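Local coordinates for protein UL37 (PDB 4K70) that serves as an inner tegument protein of pseudorabies virus, probably with an essential role in controlling viral trafficking, and binds calcium in its N-terminal half, at residues R81-W84 with D85-T88; L181-V184 with A185-N189; S128-C131 with A132-E136; A160-L163 with V164-R167; A397-D400 with V401-L405. All coordinates share one frame; numbering follows the deposited sequence.

In the fold
Four of the five contacts gather in one part of this all-helical N-terminal half, and the fifth stands apart. Along the chain the order is interaction 1 (the loop before helix 89-98), interaction 3 (helix 120-137), interaction 4 (the loop after helix 156-159), interaction 2 (helix 175-188) and interaction 5 (helix 392-402). Phe134 of interaction 3 touches Trp84 and Thr88 of interaction 1, Tyr183 and Val184 of interaction 2, and Leu163 of interaction 4, tying the calcium-binding loop to two helices and a connecting loop. Centres of interactions 3 and 4 lie about 10 Å apart, whereas interaction 5 is centred about 19 Å from interaction 2, near another calcium site.

Interaction 1: residues R81-W84 with D85-T88; sequences RHDW and DEGT. With CA (calcium ion), chain E; NA (sodium ion), chain U.
The His82 ring meets Gly87 at its edge, where NE2 donates to Gly87 O over 2.7 Å, with the acceptor almost in the imidazole plane. Over the centre of one face of the Trp84 ring lies CD2 of His82, and at the indole edge, in plane, the methyl CG2 of Thr88 approaches CZ3 at 3.8 Å. His82 reaches forward across the turn to Gly87 because its CG stands opposite the backbone N (chi1 172°). The backbone is tied by Glu86 N to Asp83 O and by Gly87 N to Trp84 O (2.9 Å), bonds of a short 3-10 turn, and Gly87 leaves it with positive phi.

Metals collect the acidic side chains. Asp83 chelates the calcium ion through both OD1 and OD2, each at 2.5 Å, and Asp85 adds OD2 at 2.5 Å, the two carboxylate planes standing 81° apart. Asp83 OD1 also accepts the N-H of Asp85, from above its carboxylate plane. Glu86 binds a sodium ion through OE1 at 2.2 Å, and the water on that ion accepts from Asp83 N. Asp83 OD2 and Glu86 OE2 lie 3.2 Å apart, a pairing of acceptors whose repulsion the nearby cations probably offset.

This metal-binding turn joins helix 63-78 to helix 89-98, whose Leu91 touches both His82 and Trp84. Trp84 NE1 donates to Phe176 O and its ring stacks on Phe134 of helix 120-137, while Thr88 OG1 bonds to Asp135 of that same helix.

Interaction 2: residues L181-V184 with A185-N189; sequences LRYV and AQHTN
Tyr183 and His187 form an i to i+4 aromatic stack near the C-terminal end of helix 175-188. The rings are face to face, with centroids 4.0 Å apart and planes inclined by 28°. They come closest where His187 CE1 sits over the tyrosine face, 3.3 Å from Tyr183 CE1 and displaced toward the rim. The trans first torsion of Tyr183 (chi1 -171°) carries the phenol along the helix toward its partner.

Hydrogen bonding reinforces the pair. His187 ND1 donates to Tyr183 O over 2.8 Å, and the carbonyl oxygen lies in the imidazole plane, so stack and bond together fix the rotation of the histidine. Ordinary helical bonds run from Ala185 N to Leu181 O and from Gln186 N to Arg182 O. At His187 the pattern slackens, and its backbone N makes weak bonds to both Tyr183 O and Val184 O.

Metal binding takes up the other imidazole nitrogen, as His187 NE2 is a ligand of a nickel ion. With ND1 bonded to the carbonyl, the ring is thus held from two of its sides. Packing with neighbouring elements occurs through Tyr183, which also touches Trp84 and Asp85 of the calcium-binding loop, and through Val184, which lies against Phe134. Arg182 reaches away to a salt bridge with Asp393.

Four residues on from Val184, the hydroxyl of Thr188 folds back onto the helix (chi1 58°), and OG1 donates to Val184 O at 2.7 Å from above the carbonyl plane.

Interaction 3: residues S128-C131 with A132-E136; sequences SEWC and AAFDE
Trp130 and Phe134 sit one turn apart on the buried side of helix 120-137, an i to i+4 aromatic pair in a regular alpha-helix. Their planes are nearly parallel, 24° apart, yet the rings are slid past each other with centroids 5.9 Å apart, so they hardly overlap. What touches is the far rim of the indole: Trp130 CZ3 lies 4.0 Å from Phe134 CB. Near-extended first torsions (chi1 174° for Phe134) send both side chains off the helix on the same flank. There Phe134 meets Tyr183 of helix 175-188, and Trp130 NE1 donates to Leu163 O. Cys131 is buried too, against Leu91 and Leu92 of helix 89-98.

The other side is looser. Ala132 is exposed and contributes a methyl group, and Glu129 extends from the helix toward Arg167, in a pairing modelled too short to be certain.

Regular backbone bonds run through both segments, including Phe134 N to Trp130 O at 2.8 Å and the nearly straight Asp135 N to Cys131 O bond at 2.9 Å, 172° at the hydrogen.

Interaction 4: residues A160-L163 with V164-R167; sequences ARAL and VQPR
Val164 begins the second segment by closing a 3-10 turn over Arg161: its N donates to Arg161 O at 3.4 Å, a weak bond. Just before it, Leu163 N bonds to Ala160 O at 2.9 Å. The branches of Val164 divide between the neighbours, with CG1 resting against the carbonyl group of Leu163 and CG2 looking back to the carbonyl oxygens of Ala160 and Arg161. Outside the turn, Val164 packs on Leu181, Tyr172 and two prolines, Pro390 and Pro436, and its carbonyl oxygen accepts from His439.

Gln165 leaves the turn in an extended backbone conformation, but its side chain bends back. CG lies between the backbone N and the carbonyl carbon (chi1 62°), and this brings NE2 to Ala162 O at 2.9 Å. The bond is nearly straight, 165° at the hydrogen; it uses a lone pair in the carbonyl plane, and the acceptor lies in the plane of the glutamine amide. CG of Gln165 also rests 3.3 Å from Ala162 O.

Beyond Pro166, which starts the next 3-10 segment, Arg167 touches Leu126 of helix 120-137.

The glutamine amide thus supplies a donor to a carbonyl within the short 3-10 segment 161-163, while Val164 O is taken up by His439 NE2. Side chains near and far in sequence take up carbonyls of this connecting loop, and apolar groups anchor it to helices 120-137 and 175-188.

Interaction 5: residues A397-D400 with V401-L405; sequences AYTD and VADTL
Val401, Ala402 and Asp403 each donate a backbone N-H one turn back, to Ala397 O, Tyr398 O and Thr399 O, continuing the alpha-helical pattern of helix 392-402. The bond from Ala402 N is the shortest of the three, 2.8 Å, and runs nearly along the C=O axis of Tyr398. The chain then tightens into a type I beta turn from Ala402 to Leu405, with Leu405 N bonded to Ala402 O.

Side chains add little across the helix. CE2 at the Tyr398 rim lies 4.2 Å from Ala402 CB, and Thr399 and Asp403 run side by side, with CG2 3.9 Å from OD2. Thr399 OG1 bonds instead to Val395 O. Thr404 folds its hydroxyl back over its own backbone (chi1 67°); OG1 donates to Val401 O at 2.7 Å, on a lone pair in the carbonyl plane. Val401 O also accepts Thr404 N at 3.0 Å, so two bonds grip it, while CG2 of Thr404 rests on Asp400 O.

Val401 and Tyr398 pack on helix 366-385, which carries Arg383 of a calcium site, and Ala397 touches Asp387 of that site. The arrangement is a threonine hydroxyl bonded back to the carbonyl three residues earlier, beside a type I turn that leads to helix 405-409.

Interaction 1: residues R81-W84 with D85-T88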
loop_
_atom_site.group_PDB
_atom_site.type_symbol
_atom_site.label_atom_id
_atom_site.label_comp_id
_atom_site.label_asym_id
_atom_site.label_seq_id
_atom_site.Cartn_x
_atom_site.Cartn_y
_atom_site.Cartn_z
ATOM N N ARG A 81 14.700 12.429 -2.806
ATOM C CA ARG A 81 13.366 12.699 -2.275
ATOM C C ARG A 81 12.522 13.411 -3.330
ATOM O O ARG A 81 12.714 14.600 -3.599
ATOM C CB ARG A 81 13.421 13.539 -0.994
ATOM C CG ARG A 81 12.050 13.644 -0.309
ATOM C CD ARG A 81 11.903 14.862 0.579
ATOM N NE ARG A 81 12.657 14.747 1.820
ATOM C CZ ARG A 81 12.285 14.005 2.859
ATOM N NH1 ARG A 81 11.172 13.271 2.808
ATOM N NH2 ARG A 81 13.046 13.978 3.946
ATOM N N HIS A 82 11.599 12.671 -3.933
ATOM C CA HIS A 82 10.784 13.190 -5.017
ATOM C C HIS A 82 9.342 13.311 -4.560
ATOM O O HIS A 82 8.813 12.406 -3.923
ATOM C CB HIS A 82 10.856 12.257 -6.235
ATOM C CG HIS A 82 9.901 12.627 -7.328
ATOM N ND1 HIS A 82 9.840 13.899 -7.864
ATOM C CD2 HIS A 82 8.968 11.901 -7.982
ATOM C CE1 HIS A 82 8.910 13.935 -8.800
ATOM N NE2 HIS A 82 8.363 12.731 -8.890
ATOM N N ASP A 83 8.703 14.431 -4.879
ATOM C CA ASP A 83 7.310 14.641 -4.505
ATOM C C ASP A 83 6.417 13.999 -5.554
ATOM O O ASP A 83 6.228 14.559 -6.626
ATOM C CB ASP A 83 7.014 16.142 -4.417
ATOM C CG ASP A 83 5.626 16.434 -3.882
ATOM O OD1 ASP A 83 4.837 15.478 -3.664
ATOM O OD2 ASP A 83 5.329 17.623 -3.679
ATOM N N TRP A 84 5.864 12.823 -5.248
ATOM C CA TRP A 84 5.128 12.056 -6.251
ATOM C C TRP A 84 3.792 12.645 -6.666
ATOM O O TRP A 84 3.218 12.234 -7.676
ATOM C CB TRP A 84 4.981 10.576 -5.824
ATOM C CG TRP A 84 6.207 9.802 -6.142
ATOM C CD1 TRP A 84 7.108 9.275 -5.255
ATOM C CD2 TRP A 84 6.703 9.499 -7.445
ATOM N NE1 TRP A 84 8.117 8.631 -5.934
ATOM C CE2 TRP A 84 7.894 8.764 -7.285
ATOM C CE3 TRP A 84 6.244 9.765 -8.744
ATOM C CZ2 TRP A 84 8.640 8.293 -8.373
ATOM C CZ3 TRP A 84 6.992 9.308 -9.829
ATOM C CH2 TRP A 84 8.174 8.578 -9.632
ATOM N N ASP A 85 3.305 13.619 -5.901
ATOM C CA ASP A 85 2.140 14.395 -6.317
ATOM C C ASP A 85 2.364 15.119 -7.642
ATOM O O ASP A 85 1.410 15.449 -8.349
ATOM C CB ASP A 85 1.742 15.392 -5.214
ATOM C CG ASP A 85 1.311 14.688 -3.941
ATOM O OD1 ASP A 85 0.449 13.791 -4.028
ATOM O OD2 ASP A 85 1.859 14.998 -2.863
ATOM N N GLU A 86 3.626 15.361 -7.979
ATOM C CA GLU A 86 3.975 16.001 -9.242
ATOM C C GLU A 86 4.256 14.989 -10.363
ATOM O O GLU A 86 4.641 15.368 -11.464
ATOM C CB GLU A 86 5.184 16.921 -9.031
ATOM C CG GLU A 86 5.029 17.835 -7.803
ATOM C CD GLU A 86 6.308 18.562 -7.445
ATOM O OE1 GLU A 86 7.203 18.632 -8.309
ATOM O OE2 GLU A 86 6.434 19.047 -6.305
ATOM N N GLY A 87 4.072 13.701 -10.087
ATOM C CA GLY A 87 4.229 12.698 -11.133
ATOM C C GLY A 87 5.652 12.461 -11.602
ATOM O O GLY A 87 6.611 12.778 -10.895
ATOM N N THR A 88 5.801 11.900 -12.800
ATOM C CA THR A 88 7.128 11.525 -13.303
ATOM C C THR A 88 7.939 12.670 -13.936
ATOM O O THR A 88 9.164 12.576 -14.039
ATOM C CB THR A 88 7.045 10.373 -14.321
ATOM O OG1 THR A 88 6.155 10.740 -15.381
ATOM C CG2 THR A 88 6.535 9.088 -13.642
HETATM CA CA CA E . 3.240 16.970 -2.381
HETATM NA NA NA U . 9.319 18.523 -7.747
HETATM O O HOH W 1 10.234 16.614 -6.589
#

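Interaction 2: residues L181-V184 with A185-N189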
loop_
_atom_site.group_PDB
_atom_site.type_symbol
_atom_site.label_atom_id
_atom_site.label_comp_id
_atom_site.label_asym_id
_atom_site.label_seq_id
_atom_site.Cartn_x
_atom_site.Cartn_y
_atom_site.Cartn_z
ATOM N N LEU A 181 6.278 3.509 -4.556
ATOM C CA LEU A 181 5.459 2.350 -4.159
ATOM C C LEU A 181 4.379 2.737 -3.139
ATOM O O LEU A 181 3.220 2.320 -3.238
ATOM C CB LEU A 181 6.348 1.268 -3.566
ATOM C CG LEU A 181 7.334 0.621 -4.546
ATOM C CD1 LEU A 181 8.220 -0.393 -3.846
ATOM C CD2 LEU A 181 6.578 -0.029 -5.709
ATOM N N ARG A 182 4.774 3.523 -2.148
ATOM C CA ARG A 182 3.816 4.076 -1.181
ATOM C C ARG A 182 2.695 4.854 -1.863
ATOM O O ARG A 182 1.515 4.712 -1.523
ATOM C CB ARG A 182 4.534 4.979 -0.183
ATOM C CG ARG A 182 3.598 5.740 0.772
ATOM C CD ARG A 182 4.417 6.637 1.683
ATOM N NE ARG A 182 3.676 7.794 2.179
ATOM C CZ ARG A 182 3.115 7.876 3.383
ATOM N NH1 ARG A 182 3.194 6.851 4.227
ATOM N NH2 ARG A 182 2.461 8.980 3.740
ATOM N N TYR A 183 3.070 5.673 -2.840
ATOM C CA TYR A 183 2.117 6.485 -3.574
ATOM C C TYR A 183 1.153 5.641 -4.381
ATOM O O TYR A 183 -0.045 5.921 -4.421
ATOM C CB TYR A 183 2.859 7.452 -4.512
ATOM C CG TYR A 183 1.965 8.484 -5.165
ATOM C CD1 TYR A 183 1.700 9.705 -4.530
ATOM C CD2 TYR A 183 1.374 8.244 -6.404
ATOM C CE1 TYR A 183 0.888 10.655 -5.116
ATOM C CE2 TYR A 183 0.550 9.195 -6.998
ATOM C CZ TYR A 183 0.317 10.397 -6.351
ATOM O OH TYR A 183 -0.494 11.349 -6.935
ATOM N N VAL A 184 1.675 4.620 -5.059
ATOM C CA VAL A 184 0.831 3.779 -5.893
ATOM C C VAL A 184 -0.199 3.033 -5.057
ATOM O O VAL A 184 -1.366 2.958 -5.430
ATOM C CB VAL A 184 1.668 2.749 -6.689
ATOM C CG1 VAL A 184 0.759 1.742 -7.367
ATOM C CG2 VAL A 184 2.520 3.475 -7.723
ATOM N N ALA A 185 0.258 2.475 -3.941
ATOM C CA ALA A 185 -0.595 1.717 -3.022
ATOM C C ALA A 185 -1.716 2.617 -2.497
ATOM O O ALA A 185 -2.897 2.284 -2.589
ATOM C CB ALA A 185 0.231 1.179 -1.877
ATOM N N GLN A 186 -1.337 3.784 -1.990
ATOM C CA GLN A 186 -2.305 4.731 -1.443
ATOM C C GLN A 186 -3.379 5.154 -2.459
ATOM O O GLN A 186 -4.499 5.483 -2.081
ATOM C CB GLN A 186 -1.573 5.940 -0.867
ATOM C CG GLN A 186 -2.444 7.156 -0.616
ATOM C CD GLN A 186 -1.629 8.405 -0.299
ATOM O OE1 GLN A 186 -0.491 8.567 -0.781
ATOM N NE2 GLN A 186 -2.209 9.301 0.507
ATOM N N HIS A 187 -3.049 5.111 -3.747
ATOM C CA HIS A 187 -3.965 5.563 -4.792
ATOM C C HIS A 187 -4.698 4.473 -5.567
ATOM O O HIS A 187 -5.467 4.769 -6.484
ATOM C CB HIS A 187 -3.236 6.534 -5.747
ATOM C CG HIS A 187 -2.921 7.849 -5.105
ATOM N ND1 HIS A 187 -1.787 8.056 -4.351
ATOM C CD2 HIS A 187 -3.645 8.992 -5.023
ATOM C CE1 HIS A 187 -1.810 9.282 -3.852
ATOM N NE2 HIS A 187 -2.924 9.872 -4.250
ATOM N N THR A 188 -4.490 3.215 -5.196
ATOM C CA THR A 188 -5.125 2.112 -5.913
ATOM C C THR A 188 -5.865 1.093 -5.025
ATOM O O THR A 188 -6.949 0.635 -5.382
ATOM C CB THR A 188 -4.086 1.360 -6.782
ATOM O OG1 THR A 188 -3.032 0.883 -5.933
ATOM C CG2 THR A 188 -3.489 2.297 -7.828
ATOM N N ASN A 189 -5.275 0.726 -3.891
ATOM C CA ASN A 189 -5.820 -0.349 -3.041
ATOM C C ASN A 189 -7.255 -0.138 -2.530
ATOM O O ASN A 189 -8.031 -1.098 -2.386
ATOM C CB ASN A 189 -4.903 -0.597 -1.839
ATOM C CG ASN A 189 -3.653 -1.363 -2.204
ATOM O OD1 ASN A 189 -3.678 -2.213 -3.083
ATOM N ND2 ASN A 189 -2.551 -1.065 -1.533
#

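Interaction 3: residues S128-C131 with A132-E136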
loop_
_atom_site.group_PDB
_atom_site.type_symbol
_atom_site.label_atom_id
_atom_site.label_comp_id
_atom_site.label_asym_id
_atom_site.label_seq_id
_atom_site.Cartn_x
_atom_site.Cartn_y
_atom_site.Cartn_z
ATOM N N SER A 128 13.795 5.806 -16.817
ATOM C CA SER A 128 12.793 6.146 -17.811
ATOM C C SER A 128 11.758 5.038 -17.915
ATOM O O SER A 128 10.568 5.308 -17.918
ATOM C CB SER A 128 13.446 6.365 -19.182
ATOM O OG SER A 128 14.125 7.616 -19.225
ATOM N N GLU A 129 12.228 3.793 -18.030
ATOM C CA GLU A 129 11.342 2.633 -18.103
ATOM C C GLU A 129 10.513 2.489 -16.850
ATOM O O GLU A 129 9.312 2.245 -16.922
ATOM C CB GLU A 129 12.140 1.345 -18.317
ATOM C CG GLU A 129 12.882 1.305 -19.631
ATOM C CD GLU A 129 13.640 -0.000 -19.812
ATOM O OE1 GLU A 129 13.304 -0.983 -19.111
ATOM O OE2 GLU A 129 14.557 -0.042 -20.645
ATOM N N TRP A 130 11.157 2.650 -15.699
ATOM C CA TRP A 130 10.458 2.565 -14.426
ATOM C C TRP A 130 9.349 3.630 -14.332
ATOM O O TRP A 130 8.214 3.319 -13.946
ATOM C CB TRP A 130 11.454 2.672 -13.268
ATOM C CG TRP A 130 10.872 2.321 -11.925
ATOM C CD1 TRP A 130 10.928 1.108 -11.300
ATOM C CD2 TRP A 130 10.153 3.198 -11.040
ATOM N NE1 TRP A 130 10.293 1.180 -10.083
ATOM C CE2 TRP A 130 9.806 2.446 -9.904
ATOM C CE3 TRP A 130 9.776 4.543 -11.103
ATOM C CZ2 TRP A 130 9.086 2.998 -8.831
ATOM C CZ3 TRP A 130 9.062 5.089 -10.038
ATOM C CH2 TRP A 130 8.730 4.317 -8.919
ATOM N N CYS A 131 9.661 4.874 -14.707
ATOM C CA CYS A 131 8.640 5.936 -14.738
ATOM C C CYS A 131 7.489 5.609 -15.690
ATOM O O CYS A 131 6.344 5.927 -15.403
ATOM C CB CYS A 131 9.242 7.312 -15.104
ATOM S SG CYS A 131 10.334 7.996 -13.826
ATOM N N ALA A 132 7.789 4.977 -16.822
ATOM C CA ALA A 132 6.731 4.583 -17.744
ATOM C C ALA A 132 5.822 3.556 -17.075
ATOM O O ALA A 132 4.596 3.607 -17.220
ATOM C CB ALA A 132 7.321 4.019 -19.038
ATOM N N ALA A 133 6.425 2.629 -16.333
ATOM C CA ALA A 133 5.660 1.638 -15.587
ATOM C C ALA A 133 4.839 2.310 -14.488
ATOM O O ALA A 133 3.691 1.930 -14.226
ATOM C CB ALA A 133 6.594 0.594 -14.981
ATOM N N PHE A 134 5.441 3.291 -13.827
ATOM C CA PHE A 134 4.747 4.013 -12.767
ATOM C C PHE A 134 3.480 4.616 -13.355
ATOM O O PHE A 134 2.389 4.387 -12.844
ATOM C CB PHE A 134 5.650 5.088 -12.165
ATOM C CG PHE A 134 4.969 5.977 -11.161
ATOM C CD1 PHE A 134 4.329 7.136 -11.569
ATOM C CD2 PHE A 134 4.980 5.657 -9.807
ATOM C CE1 PHE A 134 3.703 7.962 -10.641
ATOM C CE2 PHE A 134 4.362 6.470 -8.875
ATOM C CZ PHE A 134 3.724 7.627 -9.292
ATOM N N ASP A 135 3.629 5.353 -14.451
ATOM C CA ASP A 135 2.486 5.980 -15.105
ATOM C C ASP A 135 1.417 4.966 -15.503
ATOM O O ASP A 135 0.228 5.210 -15.323
ATOM C CB ASP A 135 2.922 6.805 -16.325
ATOM C CG ASP A 135 3.561 8.135 -15.938
ATOM O OD1 ASP A 135 3.230 8.678 -14.859
ATOM O OD2 ASP A 135 4.397 8.638 -16.715
ATOM N N GLU A 136 1.833 3.827 -16.041
ATOM C CA GLU A 136 0.873 2.789 -16.390
ATOM C C GLU A 136 0.124 2.275 -15.158
ATOM O O GLU A 136 -1.081 2.041 -15.217
ATOM C CB GLU A 136 1.560 1.631 -17.122
ATOM C CG GLU A 136 0.627 0.846 -18.039
ATOM C CD GLU A 136 1.380 -0.117 -18.945
ATOM O OE1 GLU A 136 2.522 0.214 -19.334
ATOM O OE2 GLU A 136 0.835 -1.202 -19.257
#

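Interaction 4: residues A160-L163 with V164-R167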
loop_
_atom_site.group_PDB
_atom_site.type_symbol
_atom_site.label_atom_id
_atom_site.label_comp_id
_atom_site.label_asym_id
_atom_site.label_seq_id
_atom_site.Cartn_x
_atom_site.Cartn_y
_atom_site.Cartn_z
ATOM N N ALA A 160 1.616 -2.965 -8.444
ATOM C CA ALA A 160 2.989 -2.455 -8.444
ATOM C C ALA A 160 3.972 -3.467 -9.008
ATOM O O ALA A 160 5.181 -3.258 -8.953
ATOM C CB ALA A 160 3.415 -2.038 -7.047
ATOM N N ARG A 161 3.432 -4.553 -9.554
ATOM C CA ARG A 161 4.212 -5.660 -10.118
ATOM C C ARG A 161 5.354 -5.226 -11.043
ATOM O O ARG A 161 6.487 -5.664 -10.867
ATOM C CB ARG A 161 3.273 -6.610 -10.873
ATOM C CG ARG A 161 3.761 -8.027 -11.015
ATOM C CD ARG A 161 2.601 -8.966 -11.382
ATOM N NE ARG A 161 1.785 -8.430 -12.471
ATOM C CZ ARG A 161 1.938 -8.753 -13.754
ATOM N NH1 ARG A 161 2.875 -9.620 -14.119
ATOM N NH2 ARG A 161 1.151 -8.216 -14.675
ATOM N N ALA A 162 5.059 -4.386 -12.033
ATOM C CA ALA A 162 6.089 -3.953 -12.987
ATOM C C ALA A 162 7.214 -3.149 -12.328
ATOM O O ALA A 162 8.336 -3.110 -12.826
ATOM C CB ALA A 162 5.471 -3.156 -14.149
ATOM N N LEU A 163 6.912 -2.541 -11.190
ATOM C CA LEU A 163 7.816 -1.601 -10.537
ATOM C C LEU A 163 8.895 -2.274 -9.705
ATOM O O LEU A 163 9.890 -1.632 -9.372
ATOM C CB LEU A 163 6.998 -0.638 -9.636
ATOM C CG LEU A 163 5.918 0.174 -10.354
ATOM C CD1 LEU A 163 5.127 1.096 -9.377
ATOM C CD2 LEU A 163 6.535 0.985 -11.462
ATOM N N VAL A 164 8.691 -3.544 -9.344
ATOM C CA VAL A 164 9.659 -4.276 -8.519
ATOM C C VAL A 164 10.158 -5.572 -9.200
ATOM O O VAL A 164 10.639 -6.493 -8.536
ATOM C CB VAL A 164 9.128 -4.564 -7.099
ATOM C CG1 VAL A 164 8.714 -3.228 -6.381
ATOM C CG2 VAL A 164 7.951 -5.530 -7.128
ATOM N N GLN A 165 10.024 -5.640 -10.519
ATOM C CA GLN A 165 10.574 -6.763 -11.285
ATOM C C GLN A 165 12.101 -6.726 -11.270
ATOM O O GLN A 165 12.695 -5.674 -11.053
ATOM C CB GLN A 165 10.064 -6.746 -12.726
ATOM C CG GLN A 165 10.475 -5.496 -13.529
ATOM C CD GLN A 165 9.894 -5.524 -14.924
ATOM O OE1 GLN A 165 10.335 -6.296 -15.773
ATOM N NE2 GLN A 165 8.879 -4.701 -15.161
ATOM N N PRO A 166 12.744 -7.883 -11.518
ATOM C CA PRO A 166 14.200 -8.011 -11.386
ATOM C C PRO A 166 15.000 -7.025 -12.250
ATOM O O PRO A 166 16.065 -6.593 -11.827
ATOM C CB PRO A 166 14.468 -9.458 -11.833
ATOM C CG PRO A 166 13.182 -10.188 -11.482
ATOM C CD PRO A 166 12.091 -9.173 -11.797
ATOM N N ARG A 167 14.509 -6.670 -13.425
ATOM C CA ARG A 167 15.260 -5.716 -14.244
ATOM C C ARG A 167 15.401 -4.363 -13.536
ATOM O O ARG A 167 16.302 -3.575 -13.852
ATOM C CB ARG A 167 14.633 -5.549 -15.626
ATOM C CG ARG A 167 13.379 -4.739 -15.632
ATOM C CD ARG A 167 12.703 -4.749 -17.004
ATOM N NE ARG A 167 13.654 -4.669 -18.112
ATOM C CZ ARG A 167 14.362 -3.593 -18.429
ATOM N NH1 ARG A 167 14.241 -2.488 -17.707
ATOM N NH2 ARG A 167 15.199 -3.622 -19.465
#

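Interaction 5: residues A397-D400 with V401-L405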
loop_
_atom_site.group_PDB
_atom_site.type_symbol
_atom_site.label_atom_id
_atom_site.label_comp_id
_atom_site.label_asym_id
_atom_site.label_seq_id
_atom_site.Cartn_x
_atom_site.Cartn_y
_atom_site.Cartn_z
ATOM N N ALA A 397 4.136 -0.059 7.759
ATOM C CA ALA A 397 2.711 0.046 8.082
ATOM C C ALA A 397 2.215 -1.245 8.735
ATOM O O ALA A 397 1.397 -1.210 9.652
ATOM C CB ALA A 397 1.907 0.334 6.851
ATOM N N TYR A 398 2.721 -2.382 8.261
ATOM C CA TYR A 398 2.335 -3.686 8.816
ATOM C C TYR A 398 2.829 -3.865 10.248
ATOM O O TYR A 398 2.089 -4.296 11.124
ATOM C CB TYR A 398 2.888 -4.816 7.942
ATOM C CG TYR A 398 2.525 -6.208 8.452
ATOM C CD1 TYR A 398 1.340 -6.817 8.065
ATOM C CD2 TYR A 398 3.359 -6.899 9.320
ATOM C CE1 TYR A 398 0.993 -8.085 8.529
ATOM C CE2 TYR A 398 3.010 -8.182 9.795
ATOM C CZ TYR A 398 1.832 -8.761 9.383
ATOM O OH TYR A 398 1.473 -10.036 9.824
ATOM N N THR A 399 4.092 -3.539 10.479
ATOM C CA THR A 399 4.684 -3.617 11.811
ATOM C C THR A 399 3.894 -2.782 12.826
ATOM O O THR A 399 3.593 -3.243 13.929
ATOM C CB THR A 399 6.163 -3.183 11.747
ATOM O OG1 THR A 399 6.873 -4.109 10.917
ATOM C CG2 THR A 399 6.817 -3.160 13.125
ATOM N N ASP A 400 3.546 -1.559 12.436
ATOM C CA ASP A 400 2.713 -0.692 13.261
ATOM C C ASP A 400 1.394 -1.351 13.662
ATOM O O ASP A 400 1.009 -1.319 14.819
ATOM C CB ASP A 400 2.414 0.613 12.527
ATOM C CG ASP A 400 3.512 1.661 12.712
ATOM O OD1 ASP A 400 4.490 1.377 13.440
ATOM O OD2 ASP A 400 3.376 2.776 12.148
ATOM N N VAL A 401 0.699 -1.930 12.690
ATOM C CA VAL A 401 -0.548 -2.622 12.956
ATOM C C VAL A 401 -0.315 -3.864 13.828
ATOM O O VAL A 401 -1.040 -4.090 14.794
ATOM C CB VAL A 401 -1.260 -3.011 11.639
ATOM C CG1 VAL A 401 -2.356 -4.033 11.902
ATOM C CG2 VAL A 401 -1.824 -1.763 10.932
ATOM N N ALA A 402 0.712 -4.645 13.492
ATOM C CA ALA A 402 1.031 -5.878 14.217
ATOM C C ALA A 402 1.311 -5.638 15.701
ATOM O O ALA A 402 0.953 -6.460 16.553
ATOM C CB ALA A 402 2.212 -6.571 13.572
ATOM N N ASP A 403 1.957 -4.513 15.997
ATOM C CA ASP A 403 2.262 -4.122 17.376
ATOM C C ASP A 403 1.024 -3.833 18.224
ATOM O O ASP A 403 1.125 -3.792 19.444
ATOM C CB ASP A 403 3.168 -2.880 17.416
ATOM C CG ASP A 403 4.594 -3.168 16.964
ATOM O OD1 ASP A 403 5.007 -4.342 17.029
ATOM O OD2 ASP A 403 5.306 -2.214 16.552
ATOM N N THR A 404 -0.126 -3.594 17.598
ATOM C CA THR A 404 -1.328 -3.255 18.372
ATOM C C THR A 404 -2.160 -4.489 18.701
ATOM O O THR A 404 -3.096 -4.412 19.488
ATOM C CB THR A 404 -2.257 -2.269 17.635
ATOM O OG1 THR A 404 -2.820 -2.906 16.474
ATOM C CG2 THR A 404 -1.496 -0.997 17.212
ATOM N N LEU A 405 -1.829 -5.622 18.089
ATOM C CA LEU A 405 -2.680 -6.804 18.211
ATOM C C LEU A 405 -2.701 -7.357 19.639
ATOM O O LEU A 405 -3.751 -7.769 20.151
ATOM C CB LEU A 405 -2.259 -7.887 17.201
ATOM C CG LEU A 405 -2.366 -7.457 15.737
ATOM C CD1 LEU A 405 -2.072 -8.607 14.780
ATOM C CD2 LEU A 405 -3.741 -6.844 15.431
#